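Local coordinates for malonyl coenzyme A-acyl carrier protein transacylase (Helicobacter pylori, PDB 2H1Y) that probably transfers the malonyl group from malonyl-CoA to holo-acyl carrier protein, supplying malonyl-ACP for fatty acid synthesis, at residues Glu62-Leu65 against Leu66-Ser69; Cys285-Val288 against Leu289-Leu292; Val79-Ile82 against Ala83-Leu87; Thr126-Arg129 against Gly130-Met133; Lys41-Phe44 against Glu45-Ser48. All coordinates share one frame; numbering follows the deposited sequence.

Interaction 1 (Glu62-Leu65 against Leu66-Ser69); sequences ENEL and LKES
The flat carboxamide of Asn-63 meets Leu-66 through OD1: the backbone N of Leu-66 lies in the carbonyl plane and gives OD1 a nearly straight hydrogen bond of 2.8 Å (173° at the hydrogen). The N of Leu-65 donates to the same OD1, tilted 17° from that plane and more bent, so two successive amides grip one oxygen. Acceptance from the backbone two residues on makes this an Asx turn. With chi1 at 69°, CG of Asn-63 sits between its own N and carbonyl carbon, which turns the amide forward over the chain that follows. CB of Leu-66 packs against the amide, 3.7 Å from ND2, while ND2 itself donates to the backbone O of Glu-61. Beyond the Asx turn a type I beta turn runs from Leu-65 to Glu-68, closed by Glu-68 N on Leu-65 O at 2.8 Å. On the outer side OE1 of Glu-64 rests 3.6 Å from the methylene CD of Lys-67, while NZ stays too far for a salt bridge. The two turns link helix 55-60 to helix 69-90: Glu-68 is the N-cap residue of the latter, and the buried Leu-66 wedges between Thr-58 and Leu-59 of the first helix and Ala-75 of the second.

Interaction 2 (Cys285-Val288 against Leu289-Leu292); sequences CGSV and LKGL
Ser-287 O and Gly-291 N form the first bond of the turn that opens helix 288-294, 2.8 Å long. The next, from Leu-292 N to Val-288 O at 3.0 Å, is straighter at its hydrogen (166° against 152°). Packing is tightest round these two carbonyls. CB of Lys-290 lies 3.2 Å from Ser-287 O, and CG of Leu-292 comes within 3.4 Å of Val-288 O because chi1 of -62° keeps that carbon beside its own backbone N. Gly-291, lacking a side chain, lies against the same two oxygens. Contact between the side chains is much looser: CB of Ser-287 is 3.9 Å from CB of Lys-290, and CG1 of Val-288 only grazes CD1 of Leu-289 at 4.3 Å. Ser-287 is exposed on the side where the extended chain of Lys-290 runs past Thr-301 and Ser-303 of strand 301-304; Val-288, also exposed, points elsewhere, onto Ser-24. Leu-289 is buried instead, against Tyr-266 and His-103. Ser-287 holds the N-cap position without capping the helix through its hydroxyl; OG has instead a weak hydrogen bond to Ser-303 OG. Glu-282, at the end of strand 279-283, accepts from the amides of Leu-289 and Lys-290 with its two carboxylate oxygens. A carboxylate from the preceding strand thus serves the first turn, and its negative charge would be expected to interact favourably with the helix dipole.

Interaction 3 (Val79-Ile82 against Ala83-Leu87); sequences VSYI and AYQLL
Tyr-81 turns one face of its ring to Gln-85, one helical turn on. OE1 of Gln-85 stands over that face, nearer the ring's margin than its centre and 3.5 Å from CZ, while CG of Gln-85 is 3.5 Å from CE1; ring and amide planes differ by 34°. The bend of Gln-85 at chi2 (-44°) folds its amide back over the ring. This is a packing contact; the hydrogen bonds between the two segments are all made by the backbone. Val-79 O accepts from Ala-83 N at 2.8 Å and Ser-80 O from Tyr-84 N at 2.9 Å. Tyr-81 O takes Gln-85 N, and Ile-82 O takes Leu-86 N, each at 3.0 Å. Leu-87 N continues the series onto Ala-83 O at 3.1 Å. Five consecutive i to i+4 bonds define this as the regular alpha-helical interior of helix 69-90, a long helix of the acyltransferase domain. The buried hydroxyl of Ser-80 bonds to Leu-283 O, at the end of strand 279-283, and more weakly to Ile-76 O. Along the apolar side Ile-82 and Leu-86 run alongside each other in the same direction, CG2 of Ile-82 3.4 Å from CD2 of Leu-86. Phe-33 of helix 31-36 covers both.

Interaction 4 (Thr126-Arg129 against Gly130-Met133); sequences THQR and GKMM
Arg-129 and Met-133 lie side by side, one turn apart within the alpha-helix 119-137 of the acyltransferase domain. CB and CG of the arginine stay beside the peptide link to Gly-130, CG being anti to the backbone N (chi1 -172°). From there the chain runs away from the helix, extended from CG to NE, and the guanidinium then turns at chi4 (-91°), level with the thioether. There SD of Met-133 lies over one face of the group, 3.9 Å from NH1. NH1 bonds to Gln-73 OE1, whereas NH2 has two acceptors, Gln-259 OE1 and Ser-104 OG, so three residues fix the rotation of this buried guanidinium. Met-133 reaches it along the backbone, its CG passing 3.3 Å from Arg-129 O. On another side of the helix Gln-128 and Met-132 approach at a slant: CG of Gln-128 meets the methyl CE of Met-132, and the bend at chi2 brings OE1 onto it as well. His-127 and Lys-131 point the same way, CE1 of the imidazole 3.9 Å from CD of the lysine, whose NZ makes a salt bridge to Glu-135. The closest side-chain approach among these pairs is that of Gln-128 CG to Met-132 CE, 3.4 Å.

Interaction 5 (Lys41-Phe44 against Glu45-Ser48); sequences KELF and ERAS
Leu-43 and Arg-46 run side by side and point the same way from their helix, the leucine methyl CD2 lying over one face of the guanidinium, 3.8 Å from NH2. Arg-46 gets there by bending at chi2 (-138°) and again at chi3 (-108°), which lays its flat end alongside the leucine. Glu-42 comes instead at the edge of the same group, near its plane, but OE1 stays 4.4 Å from NE, beyond a salt bridge. The salt bridge of Arg-46 runs from NH1 to Glu-120, so one guanidinium has an apolar face contact, an acidic neighbour at its edge and a carboxylate from helix 119-137. Ser-48 is turned back on the chain: OG, beside its own backbone N, donates to Phe-44 O at 3.0 Å, while Ser-48 N gives the same oxygen a bond of 2.8 Å. The two donors come from opposite faces of the carbonyl plane, OG 39° out of it. OG also bonds to Met-55 N, tying the helix to the start of helix 55-60. Phe-44 points into the interior, its ring edge-to-face with that of Tyr-34, and Ala-47 lies against Phe-119 and Leu-123. Leu-43, Phe-44 and Ala-47 on the buried side, with Glu-42 and Glu-45 exposed, give helix 38-51 the division of an amphipathic alpha-helix packed on the helical layer of an acyltransferase domain.

In the fold
Along the chain the order is interaction 5, 1, 3, 4, 2. Interactions 3 and 5 have centres about 13 Å apart and touch directly, helix 38-51 laying Leu-43 and Phe-44 on Tyr-81 and Ile-82 of helix 69-90. Interaction 1 leads into that same helix and meets interaction 4 where Ser-69 packs on Gly-130, their centres about 14 Å apart. Interaction 2 follows strand 279-283 of the six-stranded sheet and touches interaction 3 through Cys-285 and Val-79. It lies across the chain's centre from interaction 4, about 23 Å away between centres. Helix 69-90 is therefore the common element, joining surrounding helices to the sheet within one acyltransferase domain.

Interaction 1 (Glu62-Leu65 against Leu66-Ser69)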
loop_
_atom_site.group_PDB
_atom_site.type_symbol
_atom_site.label_atom_id
_atom_site.label_comp_id
_atom_site.label_asym_id
_atom_site.label_seq_id
_atom_site.Cartn_x
_atom_site.Cartn_y
_atom_site.Cartn_z
ATOM N N GLU A 62 17.267 -13.759 -3.853
ATOM C CA GLU A 62 16.504 -13.911 -5.102
ATOM C C GLU A 62 15.738 -15.233 -5.088
ATOM O O GLU A 62 16.340 -16.275 -4.816
ATOM C CB GLU A 62 17.437 -13.856 -6.316
ATOM C CG GLU A 62 18.578 -12.860 -6.163
ATOM C CD GLU A 62 18.791 -11.995 -7.393
ATOM O OE1 GLU A 62 19.882 -12.094 -8.001
ATOM O OE2 GLU A 62 17.878 -11.215 -7.748
ATOM N N ASN A 63 14.423 -15.210 -5.343
ATOM C CA ASN A 63 13.627 -16.414 -5.045
ATOM C C ASN A 63 12.493 -16.865 -5.966
ATOM O O ASN A 63 12.107 -18.044 -5.914
ATOM C CB ASN A 63 13.157 -16.418 -3.576
ATOM C CG ASN A 63 12.128 -15.351 -3.289
ATOM O OD1 ASN A 63 10.963 -15.459 -3.694
ATOM N ND2 ASN A 63 12.547 -14.313 -2.579
ATOM N N GLU A 64 11.940 -15.961 -6.776
ATOM C CA GLU A 64 10.803 -16.308 -7.664
ATOM C C GLU A 64 9.381 -16.213 -7.021
ATOM O O GLU A 64 8.397 -15.970 -7.728
ATOM C CB GLU A 64 11.014 -17.701 -8.312
ATOM C CG GLU A 64 10.447 -17.876 -9.721
ATOM C CD GLU A 64 11.224 -17.078 -10.771
ATOM O OE1 GLU A 64 10.796 -15.945 -11.085
ATOM O OE2 GLU A 64 12.267 -17.574 -11.270
ATOM N N LEU A 65 9.277 -16.407 -5.702
ATOM C CA LEU A 65 7.976 -16.419 -4.995
ATOM C C LEU A 65 7.497 -15.009 -4.596
ATOM O O LEU A 65 6.325 -14.647 -4.792
ATOM C CB LEU A 65 8.062 -17.319 -3.754
ATOM C CG LEU A 65 6.785 -17.963 -3.220
ATOM C CD1 LEU A 65 6.145 -18.863 -4.257
ATOM C CD2 LEU A 65 7.073 -18.750 -1.967
ATOM N N LEU A 66 8.423 -14.228 -4.043
ATOM C CA LEU A 66 8.202 -12.824 -3.697
ATOM C C LEU A 66 7.652 -11.999 -4.865
ATOM O O LEU A 66 7.187 -10.872 -4.678
ATOM C CB LEU A 66 9.514 -12.217 -3.180
ATOM C CG LEU A 66 9.624 -10.915 -2.368
ATOM C CD1 LEU A 66 9.981 -9.735 -3.251
ATOM C CD2 LEU A 66 8.384 -10.633 -1.500
ATOM N N LYS A 67 7.709 -12.566 -6.067
ATOM C CA LYS A 67 7.157 -11.926 -7.261
ATOM C C LYS A 67 5.642 -12.025 -7.338
ATOM O O LYS A 67 5.010 -11.220 -8.012
ATOM C CB LYS A 67 7.778 -12.527 -8.521
ATOM C CG LYS A 67 9.035 -11.798 -8.955
ATOM C CD LYS A 67 9.965 -12.699 -9.770
ATOM C CE LYS A 67 11.389 -12.128 -9.817
ATOM N NZ LYS A 67 11.398 -10.636 -10.034
ATOM N N GLU A 68 5.065 -13.014 -6.658
ATOM C CA GLU A 68 3.624 -13.204 -6.675
ATOM C C GLU A 68 2.913 -12.257 -5.710
ATOM O O GLU A 68 3.343 -12.096 -4.570
ATOM C CB GLU A 68 3.248 -14.668 -6.379
ATOM C CG GLU A 68 3.554 -15.683 -7.502
ATOM C CD GLU A 68 3.575 -15.054 -8.905
ATOM O OE1 GLU A 68 4.616 -14.462 -9.282
ATOM O OE2 GLU A 68 2.558 -15.150 -9.627
ATOM N N SER A 69 1.831 -11.634 -6.190
ATOM C CA SER A 69 0.942 -10.818 -5.355
ATOM C C SER A 69 0.642 -11.494 -4.018
ATOM O O SER A 69 0.577 -10.830 -2.995
ATOM C CB SER A 69 -0.378 -10.501 -6.079
ATOM O OG SER A 69 -0.191 -9.605 -7.169
#

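Interaction 2 (Cys285-Val288 against Leu289-Leu292)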
loop_
_atom_site.group_PDB
_atom_site.type_symbol
_atom_site.label_atom_id
_atom_site.label_comp_id
_atom_site.label_asym_id
_atom_site.label_seq_id
_atom_site.Cartn_x
_atom_site.Cartn_y
_atom_site.Cartn_z
ATOM N N CYS A 285 9.242 -0.808 3.912
ATOM C CA CYS A 285 10.328 -0.711 2.958
ATOM C C CYS A 285 10.106 0.326 1.849
ATOM O O CYS A 285 8.977 0.597 1.457
ATOM C CB CYS A 285 10.591 -2.074 2.349
ATOM S SG CYS A 285 11.682 -1.983 0.927
ATOM N N GLY A 286 11.219 0.862 1.340
ATOM C CA GLY A 286 11.266 1.719 0.161
ATOM C C GLY A 286 11.046 3.178 0.499
ATOM O O GLY A 286 10.976 3.547 1.677
ATOM N N SER A 287 10.897 3.998 -0.538
ATOM C CA SER A 287 10.531 5.403 -0.378
ATOM C C SER A 287 9.534 5.878 -1.434
ATOM O O SER A 287 9.489 7.077 -1.750
ATOM C CB SER A 287 11.778 6.272 -0.450
ATOM O OG SER A 287 12.673 5.866 0.553
ATOM N N VAL A 288 8.754 4.935 -1.967
ATOM C CA VAL A 288 7.688 5.209 -2.942
ATOM C C VAL A 288 6.724 6.331 -2.517
ATOM O O VAL A 288 6.419 7.232 -3.309
ATOM C CB VAL A 288 6.878 3.931 -3.259
ATOM C CG1 VAL A 288 5.795 4.216 -4.316
ATOM C CG2 VAL A 288 7.836 2.739 -3.665
ATOM N N LEU A 289 6.258 6.296 -1.277
ATOM C CA LEU A 289 5.334 7.336 -0.837
ATOM C C LEU A 289 6.073 8.643 -0.468
ATOM O O LEU A 289 5.541 9.749 -0.669
ATOM C CB LEU A 289 4.419 6.832 0.280
ATOM C CG LEU A 289 3.055 6.201 -0.037
ATOM C CD1 LEU A 289 2.991 5.332 -1.284
ATOM C CD2 LEU A 289 2.485 5.454 1.163
ATOM N N LYS A 290 7.299 8.531 0.033
ATOM C CA LYS A 290 8.179 9.705 0.095
ATOM C C LYS A 290 8.269 10.429 -1.255
ATOM O O LYS A 290 8.192 11.661 -1.307
ATOM C CB LYS A 290 9.593 9.319 0.524
ATOM C CG LYS A 290 10.366 10.470 1.100
ATOM C CD LYS A 290 11.808 10.106 1.378
ATOM C CE LYS A 290 12.471 11.236 2.143
ATOM N NZ LYS A 290 13.917 10.971 2.366
ATOM N N GLY A 291 8.443 9.640 -2.327
ATOM C CA GLY A 291 8.545 10.131 -3.698
ATOM C C GLY A 291 7.274 10.826 -4.130
ATOM O O GLY A 291 7.320 11.992 -4.515
ATOM N N LEU A 292 6.134 10.137 -4.028
ATOM C CA LEU A 292 4.868 10.712 -4.447
ATOM C C LEU A 292 4.530 12.019 -3.732
ATOM O O LEU A 292 3.914 12.894 -4.325
ATOM C CB LEU A 292 3.729 9.709 -4.310
ATOM C CG LEU A 292 3.794 8.420 -5.145
ATOM C CD1 LEU A 292 2.580 7.522 -4.859
ATOM C CD2 LEU A 292 3.932 8.673 -6.677
#

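Interaction 3 (Val79-Ile82 against Ala83-Leu87)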
loop_
_atom_site.group_PDB
_atom_site.type_symbol
_atom_site.label_atom_id
_atom_site.label_comp_id
_atom_site.label_asym_id
_atom_site.label_seq_id
_atom_site.Cartn_x
_atom_site.Cartn_y
_atom_site.Cartn_z
ATOM N N VAL A 79 7.252 -5.935 6.810
ATOM C CA VAL A 79 8.199 -4.878 7.122
ATOM C C VAL A 79 7.478 -3.637 7.719
ATOM O O VAL A 79 7.935 -3.070 8.731
ATOM C CB VAL A 79 9.086 -4.567 5.906
ATOM C CG1 VAL A 79 10.076 -3.433 6.206
ATOM C CG2 VAL A 79 9.807 -5.863 5.427
ATOM N N SER A 80 6.347 -3.235 7.142
ATOM C CA SER A 80 5.550 -2.157 7.753
ATOM C C SER A 80 5.256 -2.425 9.236
ATOM O O SER A 80 5.451 -1.544 10.079
ATOM C CB SER A 80 4.250 -1.940 7.000
ATOM O OG SER A 80 4.497 -1.365 5.737
ATOM N N TYR A 81 4.822 -3.655 9.538
ATOM C CA TYR A 81 4.480 -4.067 10.910
ATOM C C TYR A 81 5.679 -3.899 11.810
ATOM O O TYR A 81 5.568 -3.302 12.870
ATOM C CB TYR A 81 3.983 -5.521 10.960
ATOM C CG TYR A 81 3.426 -5.916 12.305
ATOM C CD1 TYR A 81 4.251 -6.488 13.281
ATOM C CD2 TYR A 81 2.067 -5.708 12.619
ATOM C CE1 TYR A 81 3.764 -6.837 14.513
ATOM C CE2 TYR A 81 1.553 -6.061 13.869
ATOM C CZ TYR A 81 2.415 -6.628 14.813
ATOM O OH TYR A 81 1.957 -6.998 16.066
ATOM N N ILE A 82 6.826 -4.423 11.366
ATOM C CA ILE A 82 8.064 -4.379 12.150
ATOM C C ILE A 82 8.534 -2.940 12.368
ATOM O O ILE A 82 8.815 -2.537 13.503
ATOM C CB ILE A 82 9.199 -5.259 11.535
ATOM C CG1 ILE A 82 8.811 -6.733 11.616
ATOM C CG2 ILE A 82 10.506 -5.009 12.251
ATOM C CD1 ILE A 82 9.688 -7.659 10.839
ATOM N N ALA A 83 8.599 -2.175 11.283
ATOM C CA ALA A 83 8.857 -0.736 11.364
ATOM C C ALA A 83 8.003 -0.079 12.443
ATOM O O ALA A 83 8.518 0.707 13.247
ATOM C CB ALA A 83 8.601 -0.074 10.026
ATOM N N TYR A 84 6.709 -0.411 12.468
ATOM C CA TYR A 84 5.790 0.184 13.440
ATOM C C TYR A 84 6.103 -0.194 14.906
ATOM O O TYR A 84 6.180 0.685 15.775
ATOM C CB TYR A 84 4.342 -0.161 13.110
ATOM C CG TYR A 84 3.355 0.515 14.040
ATOM C CD1 TYR A 84 3.134 0.032 15.342
ATOM C CD2 TYR A 84 2.637 1.632 13.619
ATOM C CE1 TYR A 84 2.217 0.656 16.198
ATOM C CE2 TYR A 84 1.736 2.249 14.443
ATOM C CZ TYR A 84 1.526 1.759 15.732
ATOM O OH TYR A 84 0.632 2.400 16.540
ATOM N N GLN A 85 6.264 -1.491 15.165
ATOM C CA GLN A 85 6.638 -2.000 16.497
ATOM C C GLN A 85 7.937 -1.409 17.052
ATOM O O GLN A 85 7.971 -0.886 18.171
ATOM C CB GLN A 85 6.772 -3.527 16.457
ATOM C CG GLN A 85 5.487 -4.282 16.135
ATOM C CD GLN A 85 4.271 -3.749 16.891
ATOM O OE1 GLN A 85 3.204 -3.592 16.305
ATOM N NE2 GLN A 85 4.433 -3.460 18.185
ATOM N N LEU A 86 9.007 -1.516 16.266
ATOM C CA LEU A 86 10.296 -0.947 16.628
ATOM C C LEU A 86 10.158 0.534 16.963
ATOM O O LEU A 86 10.551 0.969 18.051
ATOM C CB LEU A 86 11.304 -1.184 15.505
ATOM C CG LEU A 86 12.242 -2.410 15.551
ATOM C CD1 LEU A 86 11.829 -3.507 16.544
ATOM C CD2 LEU A 86 12.490 -2.985 14.171
ATOM N N LEU A 87 9.544 1.300 16.067
ATOM C CA LEU A 87 9.379 2.730 16.312
ATOM C C LEU A 87 8.496 2.996 17.533
ATOM O O LEU A 87 8.929 3.703 18.437
ATOM C CB LEU A 87 8.892 3.488 15.058
ATOM C CG LEU A 87 8.666 5.007 15.150
ATOM C CD1 LEU A 87 9.805 5.715 15.865
ATOM C CD2 LEU A 87 8.466 5.605 13.783
#

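Interaction 4 (Thr126-Arg129 against Gly130-Met133)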
loop_
_atom_site.group_PDB
_atom_site.type_symbol
_atom_site.label_atom_id
_atom_site.label_comp_id
_atom_site.label_asym_id
_atom_site.label_seq_id
_atom_site.Cartn_x
_atom_site.Cartn_y
_atom_site.Cartn_z
ATOM N N THR A 126 -3.731 -10.664 3.989
ATOM C CA THR A 126 -2.960 -10.080 2.884
ATOM C C THR A 126 -2.554 -11.128 1.840
ATOM O O THR A 126 -2.709 -10.898 0.640
ATOM C CB THR A 126 -1.723 -9.248 3.361
ATOM O OG1 THR A 126 -0.910 -10.033 4.240
ATOM C CG2 THR A 126 -2.166 -7.961 4.075
ATOM N N HIS A 127 -2.063 -12.283 2.294
ATOM C CA HIS A 127 -1.746 -13.385 1.395
ATOM C C HIS A 127 -2.970 -13.741 0.555
ATOM O O HIS A 127 -2.866 -13.995 -0.648
ATOM C CB HIS A 127 -1.261 -14.587 2.195
ATOM C CG HIS A 127 -1.130 -15.849 1.394
ATOM N ND1 HIS A 127 -2.189 -16.700 1.162
ATOM C CD2 HIS A 127 -0.060 -16.415 0.788
ATOM C CE1 HIS A 127 -1.784 -17.728 0.439
ATOM N NE2 HIS A 127 -0.494 -17.580 0.196
ATOM N N GLN A 128 -4.139 -13.715 1.185
ATOM C CA GLN A 128 -5.381 -14.060 0.510
ATOM C C GLN A 128 -5.765 -12.997 -0.529
ATOM O O GLN A 128 -6.127 -13.330 -1.669
ATOM C CB GLN A 128 -6.477 -14.302 1.561
ATOM C CG GLN A 128 -7.570 -15.358 1.240
ATOM C CD GLN A 128 -7.099 -16.656 0.579
ATOM O OE1 GLN A 128 -7.688 -17.088 -0.408
ATOM N NE2 GLN A 128 -6.067 -17.287 1.125
ATOM N N ARG A 129 -5.644 -11.724 -0.153
ATOM C CA ARG A 129 -5.941 -10.607 -1.052
ATOM C C ARG A 129 -5.128 -10.727 -2.330
ATOM O O ARG A 129 -5.643 -10.509 -3.423
ATOM C CB ARG A 129 -5.634 -9.282 -0.355
ATOM C CG ARG A 129 -6.069 -7.997 -1.092
ATOM C CD ARG A 129 -5.548 -6.798 -0.295
ATOM N NE ARG A 129 -5.845 -5.481 -0.851
ATOM C CZ ARG A 129 -5.065 -4.805 -1.699
ATOM N NH1 ARG A 129 -3.915 -5.318 -2.142
ATOM N NH2 ARG A 129 -5.440 -3.590 -2.102
ATOM N N GLY A 130 -3.854 -11.093 -2.190
ATOM C CA GLY A 130 -2.989 -11.303 -3.352
ATOM C C GLY A 130 -3.406 -12.508 -4.175
ATOM O O GLY A 130 -3.368 -12.476 -5.413
ATOM N N LYS A 131 -3.804 -13.573 -3.482
ATOM C CA LYS A 131 -4.176 -14.818 -4.134
ATOM C C LYS A 131 -5.450 -14.602 -4.930
ATOM O O LYS A 131 -5.552 -15.018 -6.099
ATOM C CB LYS A 131 -4.387 -15.900 -3.082
ATOM C CG LYS A 131 -4.242 -17.294 -3.593
ATOM C CD LYS A 131 -4.353 -18.318 -2.459
ATOM C CE LYS A 131 -3.836 -19.684 -2.922
ATOM N NZ LYS A 131 -4.335 -20.019 -4.300
ATOM N N MET A 132 -6.407 -13.917 -4.309
ATOM C CA MET A 132 -7.685 -13.647 -4.956
ATOM C C MET A 132 -7.575 -12.671 -6.134
ATOM O O MET A 132 -8.283 -12.798 -7.132
ATOM C CB MET A 132 -8.712 -13.184 -3.938
ATOM C CG MET A 132 -9.042 -14.227 -2.895
ATOM S SD MET A 132 -10.141 -13.542 -1.654
ATOM C CE MET A 132 -10.410 -14.957 -0.575
ATOM N N MET A 133 -6.665 -11.716 -6.025
ATOM C CA MET A 133 -6.370 -10.825 -7.152
ATOM C C MET A 133 -5.773 -11.610 -8.328
ATOM O O MET A 133 -6.108 -11.354 -9.492
ATOM C CB MET A 133 -5.453 -9.665 -6.727
ATOM C CG MET A 133 -6.175 -8.532 -5.991
ATOM S SD MET A 133 -5.137 -7.179 -5.358
ATOM C CE MET A 133 -4.167 -6.772 -6.818
#

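Interaction 5 (Lys41-Phe44 against Glu45-Ser48)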
loop_
_atom_site.group_PDB
_atom_site.type_symbol
_atom_site.label_atom_id
_atom_site.label_comp_id
_atom_site.label_asym_id
_atom_site.label_seq_id
_atom_site.Cartn_x
_atom_site.Cartn_y
_atom_site.Cartn_z
ATOM N N LYS A 41 13.413 -10.310 14.498
ATOM C CA LYS A 41 13.691 -11.722 14.291
ATOM C C LYS A 41 12.463 -12.562 14.648
ATOM O O LYS A 41 12.074 -13.477 13.905
ATOM C CB LYS A 41 14.923 -12.166 15.094
ATOM C CG LYS A 41 16.261 -11.844 14.442
ATOM C CD LYS A 41 17.413 -12.068 15.405
ATOM C CE LYS A 41 18.642 -11.263 15.005
ATOM N NZ LYS A 41 19.084 -11.580 13.612
ATOM N N GLU A 42 11.833 -12.226 15.768
ATOM C CA GLU A 42 10.715 -13.000 16.259
ATOM C C GLU A 42 9.494 -12.932 15.331
ATOM O O GLU A 42 8.759 -13.912 15.169
ATOM C CB GLU A 42 10.379 -12.530 17.661
ATOM C CG GLU A 42 9.268 -13.278 18.354
ATOM C CD GLU A 42 8.933 -12.634 19.675
ATOM O OE1 GLU A 42 7.763 -12.726 20.107
ATOM O OE2 GLU A 42 9.835 -12.005 20.272
ATOM N N LEU A 43 9.291 -11.782 14.708
ATOM C CA LEU A 43 8.123 -11.608 13.872
ATOM C C LEU A 43 8.315 -12.328 12.545
ATOM O O LEU A 43 7.361 -12.869 11.986
ATOM C CB LEU A 43 7.770 -10.128 13.700
ATOM C CG LEU A 43 7.319 -9.399 14.980
ATOM C CD1 LEU A 43 7.595 -7.910 14.875
ATOM C CD2 LEU A 43 5.843 -9.652 15.340
ATOM N N PHE A 44 9.553 -12.366 12.065
ATOM C CA PHE A 44 9.890 -13.196 10.904
ATOM C C PHE A 44 9.544 -14.676 11.118
ATOM O O PHE A 44 8.967 -15.314 10.231
ATOM C CB PHE A 44 11.354 -13.018 10.488
ATOM C CG PHE A 44 11.549 -11.985 9.427
ATOM C CD1 PHE A 44 11.926 -10.688 9.758
ATOM C CD2 PHE A 44 11.311 -12.292 8.095
ATOM C CE1 PHE A 44 12.085 -9.733 8.778
ATOM C CE2 PHE A 44 11.465 -11.344 7.110
ATOM C CZ PHE A 44 11.853 -10.062 7.446
ATOM N N GLU A 45 9.885 -15.204 12.297
ATOM C CA GLU A 45 9.557 -16.591 12.661
ATOM C C GLU A 45 8.058 -16.802 12.697
ATOM O O GLU A 45 7.536 -17.683 12.004
ATOM C CB GLU A 45 10.187 -16.981 14.002
ATOM C CG GLU A 45 11.208 -18.128 13.946
ATOM C CD GLU A 45 12.383 -17.899 12.982
ATOM O OE1 GLU A 45 13.178 -18.844 12.813
ATOM O OE2 GLU A 45 12.536 -16.803 12.386
ATOM N N ARG A 46 7.375 -15.974 13.489
ATOM C CA ARG A 46 5.920 -15.987 13.567
ATOM C C ARG A 46 5.282 -15.960 12.180
ATOM O O ARG A 46 4.328 -16.713 11.913
ATOM C CB ARG A 46 5.423 -14.805 14.391
ATOM C CG ARG A 46 5.495 -15.002 15.894
ATOM C CD ARG A 46 4.223 -14.465 16.505
ATOM N NE ARG A 46 4.409 -13.216 17.236
ATOM C CZ ARG A 46 3.454 -12.311 17.448
ATOM N NH1 ARG A 46 2.237 -12.489 16.954
ATOM N NH2 ARG A 46 3.726 -11.210 18.140
ATOM N N ALA A 47 5.822 -15.110 11.304
ATOM C CA ALA A 47 5.382 -15.007 9.917
ATOM C C ALA A 47 5.629 -16.296 9.120
ATOM O O ALA A 47 4.713 -16.805 8.468
ATOM C CB ALA A 47 6.041 -13.793 9.222
ATOM N N SER A 48 6.856 -16.814 9.172
ATOM C CA SER A 48 7.210 -18.069 8.487
ATOM C C SER A 48 6.270 -19.230 8.865
ATOM O O SER A 48 5.796 -19.954 7.993
ATOM C CB SER A 48 8.687 -18.437 8.717
ATOM O OG SER A 48 9.590 -17.455 8.205
#